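Long-range contacts in Lysine/ornithine decarboxylase (Selenomonas ruminantium, PDB 5GJO), which decarboxylates both L-lysine and L-ornithine with the help of pyridoxal 5'-phosphate, giving cadaverine and putrescine: residues Leu24-Asp29 with Thr264-Val269; Met51-Thr56 with Gly351-Val356. The protein carries 2 engineered substitutions. One frame throughout, in Å; residues are numbered along the deposited sequence.

Overall arrangement
This class-II decarboxylase combines an eight-stranded parallel barrel that holds the cofactor with a beta domain built on a mixed sheet. The contact segments alternate along the chain: 24-29, 51-56, 264-269, 351-356. Interaction 1 lies within the beta domain, pairing strand 23-26, ahead of the barrel, with strand 266-276, just after it. Interaction 2 joins the two domains, setting the loop after barrel strand 45-50 against a loop that follows strand 344-347, beside pyridoxal phosphate. Their centres are about 11 Å apart and they touch, Val-266 packing on Gly-351 and Leu-24 on Ser-355, which makes the sheet pairing and the cofactor-side loops one continuous buried interface.

Interaction 1 of 2, residues Leu24-Asp29 with Thr264-Val269; sequences LVASLD and TAVNLV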
ATOM      1  N   LEU A  24     -16.762  -1.722  -0.305  1.00 11.79           N
ATOM      2  CA  LEU A  24     -17.068  -0.730  -1.318  1.00 12.49           C
ATOM      3  C   LEU A  24     -18.323  -1.095  -2.048  1.00 12.65           C
ATOM      4  O   LEU A  24     -18.605  -2.284  -2.247  1.00 13.22           O
ATOM      5  CB  LEU A  24     -15.942  -0.607  -2.320  1.00 13.56           C
ATOM      6  CG  LEU A  24     -14.602  -0.107  -1.726  1.00 15.92           C
ATOM      7  CD1 LEU A  24     -13.458  -0.531  -2.577  1.00 19.13           C
ATOM      8  CD2 LEU A  24     -14.551   1.395  -1.585  1.00 15.91           C
ATOM      9  N   VAL A  25     -19.052  -0.109  -2.530  1.00 10.95           N
ATOM     10  CA  VAL A  25     -20.235  -0.334  -3.346  1.00 11.00           C
ATOM     11  C   VAL A  25     -20.068   0.462  -4.654  1.00 10.73           C
ATOM     12  O   VAL A  25     -19.862   1.723  -4.605  1.00 11.35           O
ATOM     13  CB  VAL A  25     -21.530   0.114  -2.640  1.00 10.47           C
ATOM     14  CG1 VAL A  25     -22.731  -0.078  -3.532  1.00 12.07           C
ATOM     15  CG2 VAL A  25     -21.700  -0.545  -1.261  1.00 10.74           C
ATOM     16  N   ALA A  26     -20.022  -0.221  -5.774  1.00 10.56           N
ATOM     17  CA  ALA A  26     -19.861   0.328  -7.097  1.00 11.07           C
ATOM     18  C   ALA A  26     -21.124   0.345  -7.905  1.00 13.09           C
ATOM     19  O   ALA A  26     -21.801  -0.732  -8.045  1.00 12.71           O
ATOM     20  CB  ALA A  26     -18.827  -0.451  -7.876  1.00 13.16           C
ATOM     21  N   SER A  27     -21.413   1.495  -8.525  1.00 12.34           N
ATOM     22  CA  SER A  27     -22.596   1.615  -9.400  1.00 13.48           C
ATOM     23  C   SER A  27     -22.191   1.524 -10.874  1.00 13.50           C
ATOM     24  O   SER A  27     -21.511   2.384 -11.413  1.00 12.34           O
ATOM     25  CB  SER A  27     -23.353   2.896  -9.135  1.00 13.94           C
ATOM     26  OG  SER A  27     -24.273   3.208 -10.208  1.00 14.13           O
ATOM     27  N   LEU A  28     -22.567   0.423 -11.495  1.00 11.77           N
ATOM     28  CA  LEU A  28     -22.285   0.224 -12.932  1.00 14.23           C
ATOM     29  C   LEU A  28     -22.999   1.286 -13.726  1.00 14.50           C
ATOM     30  O   LEU A  28     -22.489   1.762 -14.759  1.00 13.65           O
ATOM     31  CB  LEU A  28     -22.738  -1.162 -13.355  1.00 12.54           C
ATOM     32  CG  LEU A  28     -21.946  -2.306 -12.781  1.00 13.89           C
ATOM     33  CD1 LEU A  28     -22.482  -3.655 -13.275  1.00 16.17           C
ATOM     34  CD2 LEU A  28     -20.418  -2.258 -12.954  1.00 15.86           C
ATOM     35  N   ASP A  29     -24.231   1.630 -13.330  1.00 14.42           N
ATOM     36  CA  ASP A  29     -24.974   2.653 -14.064  1.00 15.03           C
ATOM     37  C   ASP A  29     -24.225   3.999 -14.043  1.00 13.43           C
ATOM     38  O   ASP A  29     -24.216   4.717 -15.052  1.00 13.14           O
ATOM     39  CB  ASP A  29     -26.374   2.877 -13.562  1.00 14.44           C
ATOM     40  CG  ASP A  29     -27.359   1.731 -13.924  1.00 16.66           C
ATOM     41  OD1 ASP A  29     -26.943   0.703 -14.517  1.00 19.43           O
ATOM     42  OD2 ASP A  29     -28.522   1.887 -13.458  1.00 19.45           O
ATOM     43  N   THR A 264     -16.352   8.745  -9.247  1.00 10.35           N
ATOM     44  CA  THR A 264     -17.633   9.199  -8.701  1.00 10.98           C
ATOM     45  C   THR A 264     -18.720   8.061  -8.714  1.00 11.95           C
ATOM     46  O   THR A 264     -19.887   8.324  -8.505  1.00 12.85           O
ATOM     47  CB  THR A 264     -18.231  10.319  -9.530  1.00 12.66           C
ATOM     48  OG1 THR A 264     -18.159   9.981 -10.902  1.00 11.99           O
ATOM     49  CG2 THR A 264     -17.394  11.596  -9.258  1.00 13.68           C
ATOM     50  N   ALA A 265     -18.322   6.817  -8.925  1.00 11.02           N
ATOM     51  CA  ALA A 265     -19.224   5.700  -9.001  1.00 12.38           C
ATOM     52  C   ALA A 265     -19.145   4.714  -7.844  1.00 12.76           C
ATOM     53  O   ALA A 265     -19.766   3.663  -7.916  1.00 12.54           O
ATOM     54  CB  ALA A 265     -19.014   4.967 -10.301  1.00 13.82           C
ATOM     55  N   VAL A 266     -18.318   4.962  -6.824  1.00 12.03           N
ATOM     56  CA  VAL A 266     -18.021   4.015  -5.769  1.00 11.24           C
ATOM     57  C   VAL A 266     -18.087   4.720  -4.403  1.00 11.92           C
ATOM     58  O   VAL A 266     -17.612   5.888  -4.289  1.00 11.33           O
ATOM     59  CB  VAL A 266     -16.661   3.350  -5.989  1.00 12.69           C
ATOM     60  CG1 VAL A 266     -16.402   2.305  -4.917  1.00 13.08           C
ATOM     61  CG2 VAL A 266     -16.536   2.759  -7.372  1.00 13.51           C
ATOM     62  N   ASN A 267     -18.684   4.074  -3.410  1.00 11.95           N
ATOM     63  CA  ASN A 267     -18.729   4.566  -2.039  1.00 11.57           C
ATOM     64  C   ASN A 267     -18.113   3.489  -1.143  1.00 11.37           C
ATOM     65  O   ASN A 267     -18.186   2.342  -1.449  1.00 11.34           O
ATOM     66  CB  ASN A 267     -20.156   4.803  -1.527  1.00 12.34           C
ATOM     67  CG  ASN A 267     -20.877   5.975  -2.179  1.00 12.38           C
ATOM     68  OD1 ASN A 267     -22.010   6.260  -1.833  1.00 10.70           O
ATOM     69  ND2 ASN A 267     -20.231   6.641  -3.114  1.00 11.07           N
ATOM     70  N   LEU A 268     -17.497   3.905  -0.050  1.00 10.13           N
ATOM     71  CA  LEU A 268     -17.064   3.022   1.020  1.00 10.68           C
ATOM     72  C   LEU A 268     -17.983   3.077   2.186  1.00 10.72           C
ATOM     73  O   LEU A 268     -18.366   4.209   2.678  1.00 11.59           O
ATOM     74  CB  LEU A 268     -15.679   3.407   1.534  1.00 11.55           C
ATOM     75  CG  LEU A 268     -15.154   2.660   2.733  1.00 13.57           C
ATOM     76  CD1 LEU A 268     -14.770   1.229   2.372  1.00 14.66           C
ATOM     77  CD2 LEU A 268     -13.899   3.433   3.174  1.00 13.73           C
ATOM     78  N   VAL A 269     -18.341   1.913   2.702  1.00 10.51           N
ATOM     79  CA  VAL A 269     -19.119   1.794   3.960  1.00 10.79           C
ATOM     80  C   VAL A 269     -18.236   1.129   5.017  1.00 11.72           C
ATOM     81  O   VAL A 269     -17.713   0.010   4.803  1.00 12.41           O
ATOM     82  CB  VAL A 269     -20.395   0.960   3.806  1.00 11.91           C
ATOM     83  CG1 VAL A 269     -21.200   0.983   5.094  1.00 13.14           C
ATOM     84  CG2 VAL A 269     -21.272   1.532   2.650  1.00 12.57           C
TER
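Val-25 and Asn-267 form the hydrogen-bonded pair at the middle of a short antiparallel ladder between strands 23-26 and 266-276. Val-25 N donates to Asn-267 O at 2.8 Å, and Asn-267 N returns a bond to Val-25 O at 2.9 Å. A third backbone bond, nearly straight at 172°, runs from Ser-27 N to Ala-265 O and carries the pairing beyond the regular strands. Leu-24 with Leu-268 and Ala-26 with Val-266 are the non-hydrogen-bonded pairs, and here alpha carbons approach carbonyl oxygens; Val-266 CA lies 3.2 Å from Val-25 O.

Apolar contacts line the face that carries Leu-24, Ala-26, Val-266 and Leu-268. Leu-24, its CG anti to the carbonyl carbon (chi1 -63°), carries the branch CD2, which lies 3.9 Å from Leu-268 CB and equally near Val-266 CG1. The other branch of Val-266, CG2, meets Ala-26 CB at 4.0 Å. On the opposite face Val-25 CG2 makes a looser contact with Val-269 CG2.

The polar side chains bond chiefly beyond the ladder. Within its own strand Asn-267 ND2 bonds Val-266 O at 3.0 Å, approaching from above the carbonyl plane; ND2 also bonds Phe-5 O, while OD1 accepts from Leu-7 N, and the amide is thus gripped on both ends. Ser-27, at the N-cap of helix 28-41, turns OG to Lys-30 N and to Glu-373.

Strands 369-371 and 344-347 continue the mixed sheet on either side of this pair. The chemistry is that of a buried sheet interior: three backbone bonds join the strands, Leu-24, Ala-26, Val-266 and Leu-268 pack on one face, and the buried Asn-267 amide ties the N-terminal residues to the sheet.

Interaction 2 of 2, residues Met51-Thr56 with Gly351-Val356; sequences MKANPT and GSYTSV. With PLP (pyridoxal-5'-phosphate), chain H.
Lys-52 runs beside Tyr-353, its CG 3.8 Å from Tyr-353 OH, and bends at chi3 and chi4 past the cofactor ring, with CD 3.7 Å from PLP C4. No Schiff base is present here, although this lysine probably carries the cofactor as an N6-linked adduct, as in related enzymes; NZ instead forms a salt bridge with Asp-71. Tyr-353 OH donates to PLP O3P at 2.8 Å, the phosphate oxygen lying at the ring edge.

Ala-53 sets CA over one face of that ring, offset toward the rim. Its carbonyl accepts from Tyr-353 N at 3.1 Å, and also from water 1, which in turn accepts from Thr-354 N and Val-356 N.

Asn-54 reaches Gly-351 O through ND2 at 2.9 Å, and Gly-351 O lies in the amide plane of Asn-54, while OD1 closes an Asx turn by accepting from Thr-56 N and Thr-56 OG1. An alanine here would probably leave Gly-351 O without this donor and the turn without its acceptor, freeing Thr-56 to shift. Pro-55 CD presses on Val-356 CG1 at 3.3 Å, a tight carbon pair.

The first loop links barrel strand 45-50 to helix 57-65, with helix 75-83 against Met-51 and Lys-52; the second lies between strands 344-347 and 369-371, and Phe-361 of the second subunit packs on Tyr-353 and Val-356.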
ATOM      1  N   MET A  51      -7.326   1.075 -16.574  1.00 11.65           N
ATOM      2  CA  MET A  51      -7.804   0.185 -15.543  1.00 12.21           C
ATOM      3  C   MET A  51      -7.000   0.158 -14.288  1.00 11.36           C
ATOM      4  O   MET A  51      -7.533  -0.265 -13.272  1.00 12.85           O
ATOM      5  CB  MET A  51      -7.998  -1.270 -16.111  1.00 13.50           C
ATOM      6  CG  MET A  51      -6.710  -1.848 -16.616  1.00 14.63           C
ATOM      7  SD  MET A  51      -7.006  -3.545 -17.238  1.00 15.34           S
ATOM      8  CE  MET A  51      -7.237  -4.411 -15.737  1.00 15.55           C
ATOM      9  N   LYS A  52      -5.821   0.779 -14.302  1.00 11.64           N
ATOM     10  CA  LYS A  52      -5.012   0.962 -13.102  1.00 12.58           C
ATOM     11  C   LYS A  52      -5.828   1.715 -12.024  1.00 12.78           C
ATOM     12  O   LYS A  52      -5.623   1.519 -10.855  1.00 11.83           O
ATOM     13  CB  LYS A  52      -3.752   1.787 -13.427  1.00 15.51           C
ATOM     14  CG  LYS A  52      -4.038   3.055 -14.212  1.00 16.94           C
ATOM     15  CD  LYS A  52      -2.804   3.867 -14.591  1.00 22.23           C
ATOM     16  CE  LYS A  52      -1.768   3.043 -15.343  1.00 23.75           C
ATOM     17  NZ  LYS A  52      -2.148   2.706 -16.732  1.00 22.03           N
ATOM     18  N   ALA A  53      -6.705   2.613 -12.432  1.00 12.06           N
ATOM     19  CA  ALA A  53      -7.554   3.312 -11.460  1.00 12.20           C
ATOM     20  C   ALA A  53      -8.531   2.407 -10.700  1.00 13.00           C
ATOM     21  O   ALA A  53      -8.804   2.630  -9.548  1.00 11.79           O
ATOM     22  CB  ALA A  53      -8.328   4.422 -12.134  1.00 12.90           C
ATOM     23  N   ASN A  54      -9.155   1.490 -11.423  1.00 12.73           N
ATOM     24  CA  ASN A  54     -10.110   0.575 -10.843  1.00 12.71           C
ATOM     25  C   ASN A  54     -10.365  -0.637 -11.721  1.00 11.81           C
ATOM     26  O   ASN A  54     -11.041  -0.542 -12.700  1.00 13.26           O
ATOM     27  CB  ASN A  54     -11.410   1.276 -10.502  1.00 13.39           C
ATOM     28  CG  ASN A  54     -12.351   0.383  -9.727  1.00 14.63           C
ATOM     29  OD1 ASN A  54     -12.487  -0.777 -10.025  1.00 12.78           O
ATOM     30  ND2 ASN A  54     -12.995   0.941  -8.736  1.00 15.07           N
ATOM     31  N   PRO A  55      -9.858  -1.798 -11.339  1.00 12.83           N
ATOM     32  CA  PRO A  55      -9.987  -2.975 -12.205  1.00 14.03           C
ATOM     33  C   PRO A  55     -11.129  -3.922 -11.848  1.00 14.57           C
ATOM     34  O   PRO A  55     -11.027  -5.082 -12.144  1.00 13.80           O
ATOM     35  CB  PRO A  55      -8.644  -3.686 -12.040  1.00 13.26           C
ATOM     36  CG  PRO A  55      -8.281  -3.416 -10.646  1.00 14.49           C
ATOM     37  CD  PRO A  55      -8.834  -2.036 -10.305  1.00 14.47           C
ATOM     38  N   THR A  56     -12.156  -3.442 -11.172  1.00 12.95           N
ATOM     39  CA  THR A  56     -13.216  -4.345 -10.765  1.00 13.67           C
ATOM     40  C   THR A  56     -13.761  -5.065 -11.997  1.00 13.00           C
ATOM     41  O   THR A  56     -14.142  -4.448 -12.972  1.00 12.13           O
ATOM     42  CB  THR A  56     -14.341  -3.541 -10.094  1.00 15.05           C
ATOM     43  OG1 THR A  56     -13.813  -2.880  -8.951  1.00 16.42           O
ATOM     44  CG2 THR A  56     -15.506  -4.439  -9.710  1.00 15.39           C
ATOM     45  N   GLY A 351     -13.872   5.739  -5.877  1.00 11.44           N
ATOM     46  CA  GLY A 351     -13.719   4.791  -6.904  1.00 11.30           C
ATOM     47  C   GLY A 351     -12.341   4.639  -7.516  1.00 12.14           C
ATOM     48  O   GLY A 351     -12.111   3.620  -8.236  1.00 16.01           O
ATOM     49  N   SER A 352     -11.450   5.594  -7.315  1.00 11.42           N
ATOM     50  CA  SER A 352     -10.191   5.591  -8.074  1.00 11.45           C
ATOM     51  C   SER A 352      -8.929   5.735  -7.247  1.00 10.54           C
ATOM     52  O   SER A 352      -8.860   6.585  -6.379  1.00 11.68           O
ATOM     53  CB  SER A 352     -10.164   6.685  -9.123  1.00 11.52           C
ATOM     54  OG  SER A 352     -11.242   6.500  -9.999  1.00 12.44           O
ATOM     55  N   TYR A 353      -7.952   4.852  -7.505  1.00 10.26           N
ATOM     56  CA  TYR A 353      -6.689   4.898  -6.743  1.00 10.92           C
ATOM     57  C   TYR A 353      -6.891   4.751  -5.211  1.00 12.77           C
ATOM     58  O   TYR A 353      -6.291   5.444  -4.409  1.00 13.22           O
ATOM     59  CB  TYR A 353      -5.824   6.087  -7.106  1.00 11.94           C
ATOM     60  CG  TYR A 353      -5.575   6.176  -8.620  1.00 11.85           C
ATOM     61  CD1 TYR A 353      -4.769   5.251  -9.277  1.00 13.12           C
ATOM     62  CD2 TYR A 353      -6.170   7.156  -9.373  1.00 13.05           C
ATOM     63  CE1 TYR A 353      -4.576   5.360 -10.623  1.00 14.03           C
ATOM     64  CE2 TYR A 353      -5.996   7.285 -10.748  1.00 14.07           C
ATOM     65  CZ  TYR A 353      -5.193   6.342 -11.391  1.00 12.96           C
ATOM     66  OH  TYR A 353      -4.965   6.396 -12.763  1.00 12.63           O
ATOM     67  N   THR A 354      -7.805   3.859  -4.881  1.00 11.71           N
ATOM     68  CA  THR A 354      -8.161   3.576  -3.487  1.00 12.30           C
ATOM     69  C   THR A 354      -7.941   2.083  -3.275  1.00 13.33           C
ATOM     70  O   THR A 354      -6.878   1.686  -2.704  1.00 12.10           O
ATOM     71  CB  THR A 354      -9.621   3.979  -3.222  1.00 12.59           C
ATOM     72  OG1 THR A 354     -10.434   3.370  -4.223  1.00 13.21           O
ATOM     73  CG2 THR A 354      -9.741   5.531  -3.238  1.00 15.09           C
ATOM     74  N   SER A 355      -8.877   1.256  -3.701  1.00 12.94           N
ATOM     75  CA  SER A 355      -8.784  -0.173  -3.496  1.00 13.96           C
ATOM     76  C   SER A 355      -7.550  -0.768  -4.197  1.00 14.11           C
ATOM     77  O   SER A 355      -6.967  -1.803  -3.713  1.00 13.30           O
ATOM     78  CB  SER A 355     -10.040  -0.945  -3.935  1.00 15.47           C
ATOM     79  OG  SER A 355     -10.227  -0.634  -5.297  1.00 22.48           O
ATOM     80  N   VAL A 356      -7.090  -0.133  -5.278  1.00 13.69           N
ATOM     81  CA  VAL A 356      -5.921  -0.648  -5.982  1.00 14.23           C
ATOM     82  C   VAL A 356      -4.659  -0.526  -5.223  1.00 14.13           C
ATOM     83  O   VAL A 356      -3.706  -1.214  -5.569  1.00 13.25           O
ATOM     84  CB  VAL A 356      -5.742  -0.015  -7.391  1.00 14.14           C
ATOM     85  CG1 VAL A 356      -6.890  -0.360  -8.203  1.00 16.02           C
ATOM     86  CG2 VAL A 356      -5.628   1.506  -7.343  1.00 14.40           C
TER
HETATM   87  N1  PLP H 406      -2.895   6.392 -18.891  1.00 35.98           N
HETATM   88  C2  PLP H 406      -1.616   6.385 -18.443  1.00 46.50           C
HETATM   89  C2A PLP H 406      -0.500   5.971 -19.365  1.00 49.94           C
HETATM   90  C3  PLP H 406      -1.314   6.782 -17.045  1.00 39.68           C
HETATM   91  O3  PLP H 406      -0.037   6.782 -16.571  1.00 32.07           O
HETATM   92  C4  PLP H 406      -2.451   7.179 -16.185  1.00 37.42           C
HETATM   93  C4A PLP H 406      -2.250   7.590 -14.778  1.00 42.13           C
HETATM   94  O4A PLP H 406      -1.261   7.218 -14.169  1.00 35.07           O
HETATM   95  C5  PLP H 406      -3.802   7.144 -16.797  1.00 35.06           C
HETATM   96  C6  PLP H 406      -3.941   6.750 -18.125  1.00 31.96           C
HETATM   97  C5A PLP H 406      -5.015   7.535 -15.985  1.00 29.43           C
HETATM   98  O4P PLP H 406      -4.800   8.814 -15.393  1.00 17.35           O
HETATM   99  P   PLP H 406      -6.007   9.590 -14.663  1.00 12.30           P
HETATM  100  O1P PLP H 406      -7.009   9.826 -15.767  1.00 11.87           O
HETATM  101  O2P PLP H 406      -5.362  10.846 -14.129  1.00 15.03           O
HETATM  102  O3P PLP H 406      -6.469   8.624 -13.598  1.00 13.73           O
HETATM  103  O   HOH W   1      -9.239   1.801  -6.857  1.00 14.27           O
HETATM  104  O   HOH W   2     -13.253  -0.765  -6.281  1.00 21.37           O